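Local coordinates for protein phosphate transporter (Thermotoga maritima MSB8, PDB 6L85) that imports phosphate across the membrane by coupling its uptake to sodium ions, as a bacterial relative of the human SLC20 carriers, at the interface of chains A and B. Numbering follows the deposited sequence. Chains: chain A/B, Phosphate transporter.

The interface of chains A and B. Residues chain A 43, 46, 298, 301-302; chain B 212, 215-216, 219.
Transmembrane helices of two copies of this phosphate transporter family member form an apolar patch of a two-fold symmetric helix–helix interface: helix 199-224 of chain B lies against helices 38-56 and 286-302 of chain A. The structure alone does not show whether this dimer operates in the membrane. No nitrogen or oxygen makes a polar pair across this patch, so the contact rests on carbon and sulfur. B:Phe215 is the main intruding group, with 95 Å² of its surface buried by chain A. Its CG stands anti to the backbone N (chi1 -170°), carrying the ring out between the two chain A helices. A:Met46 meets one face of that ring: a turn about the CG–SD bond (chi3 78°) swings CE to 3.8 Å from the ring centroid in a CH-pi contact, and SD lies 3.5 Å from B:Phe215 CE1. B:Phe219 backs the opposite face, its CE2 3.5 Å above the B:Phe215 plane toward the rim, so the ring is sandwiched. The rim of the same ring points into a face of A:Phe301; the planes stand 85° apart, edge-to-face, with B:Phe215 CE1 3.6 Å above the centre of the A:Phe301 ring. A:Phe301, also with CG anti to its backbone N, turns its tip onto B:Phe219, CZ sitting 3.6 Å above that ring's centre. An alanine in place of A:Phe301 would remove both aromatic contacts and would probably leave B:Phe215 and B:Phe219 less firmly positioned. Further along the B:Phe215 rim, CE2 meets A:Leu298 CD2 and CZ touches A:Phe302 CE2, both at 3.9 Å. One residue on, B:Val216 directs CG2 toward the carbonyl O of A:Leu43 at 3.7 Å.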
loop_
_atom_site.group_PDB
_atom_site.type_symbol
_atom_site.label_atom_id
_atom_site.label_comp_id
_atom_site.label_asym_id
_atom_site.label_seq_id
_atom_site.Cartn_x
_atom_site.Cartn_y
_atom_site.Cartn_z
ATOM N N LEU A 43 13.872 0.863 9.951
ATOM C CA LEU A 43 12.497 1.386 9.951
ATOM C C LEU A 43 11.718 0.935 8.708
ATOM O O LEU A 43 10.562 0.472 8.797
ATOM C CB LEU A 43 12.513 2.914 10.060
ATOM C CG LEU A 43 13.139 3.408 11.367
ATOM C CD1 LEU A 43 13.326 4.930 11.382
ATOM C CD2 LEU A 43 12.287 2.958 12.525
ATOM N N MET A 46 10.947 -2.727 8.896
ATOM C CA MET A 46 9.878 -2.935 9.863
ATOM C C MET A 46 8.533 -2.801 9.190
ATOM O O MET A 46 7.607 -3.569 9.464
ATOM C CB MET A 46 9.962 -1.914 11.002
ATOM C CG MET A 46 10.991 -2.189 12.069
ATOM S SD MET A 46 10.668 -1.030 13.428
ATOM C CE MET A 46 9.274 -1.806 14.212
ATOM N N LEU A 298 9.928 -6.121 15.144
ATOM C CA LEU A 298 10.647 -5.776 16.367
ATOM C C LEU A 298 12.023 -6.426 16.399
ATOM O O LEU A 298 12.988 -5.819 16.878
ATOM C CB LEU A 298 9.831 -6.176 17.599
ATOM C CG LEU A 298 8.571 -5.333 17.804
ATOM C CD1 LEU A 298 7.749 -5.858 18.956
ATOM C CD2 LEU A 298 8.918 -3.843 18.008
ATOM N N PHE A 301 14.279 -4.337 14.337
ATOM C CA PHE A 301 14.697 -3.077 14.949
ATOM C C PHE A 301 15.660 -3.267 16.127
ATOM O O PHE A 301 16.654 -2.540 16.227
ATOM C CB PHE A 301 13.481 -2.274 15.407
ATOM C CG PHE A 301 13.821 -0.875 15.859
ATOM C CD1 PHE A 301 13.921 0.162 14.940
ATOM C CD2 PHE A 301 14.070 -0.604 17.198
ATOM C CE1 PHE A 301 14.236 1.458 15.350
ATOM C CE2 PHE A 301 14.389 0.685 17.620
ATOM C CZ PHE A 301 14.471 1.719 16.692
ATOM N N PHE A 302 15.391 -4.221 17.028
ATOM C CA PHE A 302 16.159 -4.343 18.269
ATOM C C PHE A 302 17.347 -5.306 18.207
ATOM O O PHE A 302 18.283 -5.146 18.997
ATOM C CB PHE A 302 15.246 -4.770 19.414
ATOM C CG PHE A 302 14.383 -3.672 19.930
ATOM C CD1 PHE A 302 14.906 -2.703 20.777
ATOM C CD2 PHE A 302 13.046 -3.594 19.559
ATOM C CE1 PHE A 302 14.110 -1.671 21.258
ATOM C CE2 PHE A 302 12.239 -2.564 20.039
ATOM C CZ PHE A 302 12.773 -1.600 20.895
ATOM N N VAL B 212 2.386 -0.557 14.251
ATOM C CA VAL B 212 3.630 -0.491 13.473
ATOM C C VAL B 212 3.907 0.941 13.023
ATOM O O VAL B 212 5.046 1.434 13.098
ATOM C CB VAL B 212 3.568 -1.442 12.265
ATOM C CG1 VAL B 212 4.873 -1.355 11.478
ATOM C CG2 VAL B 212 3.285 -2.869 12.730
ATOM N N PHE B 215 5.164 3.139 15.862
ATOM C CA PHE B 215 6.557 2.854 16.195
ATOM C C PHE B 215 7.502 3.550 15.215
ATOM O O PHE B 215 8.414 4.304 15.612
ATOM C CB PHE B 215 6.766 1.336 16.195
ATOM C CG PHE B 215 8.098 0.897 16.742
ATOM C CD1 PHE B 215 9.253 1.039 15.989
ATOM C CD2 PHE B 215 8.191 0.348 18.017
ATOM C CE1 PHE B 215 10.478 0.640 16.488
ATOM C CE2 PHE B 215 9.414 -0.057 18.517
ATOM C CZ PHE B 215 10.560 0.088 17.748
ATOM N N VAL B 216 7.261 3.344 13.921
ATOM C CA VAL B 216 8.179 3.854 12.901
ATOM C C VAL B 216 8.175 5.379 12.871
ATOM O O VAL B 216 9.232 6.018 12.800
ATOM C CB VAL B 216 7.821 3.259 11.526
ATOM C CG1 VAL B 216 8.455 4.077 10.407
ATOM C CG2 VAL B 216 8.282 1.784 11.459
ATOM N N PHE B 219 10.036 6.929 15.825
ATOM C CA PHE B 219 11.497 7.046 15.738
ATOM C C PHE B 219 11.940 8.031 14.657
ATOM O O PHE B 219 12.941 8.750 14.842
ATOM C CB PHE B 219 12.137 5.673 15.568
ATOM C CG PHE B 219 12.244 4.941 16.875
ATOM C CD1 PHE B 219 13.317 5.175 17.732
ATOM C CD2 PHE B 219 11.230 4.090 17.288
ATOM C CE1 PHE B 219 13.386 4.538 18.959
ATOM C CE2 PHE B 219 11.290 3.446 18.514
ATOM C CZ PHE B 219 12.366 3.677 19.356
#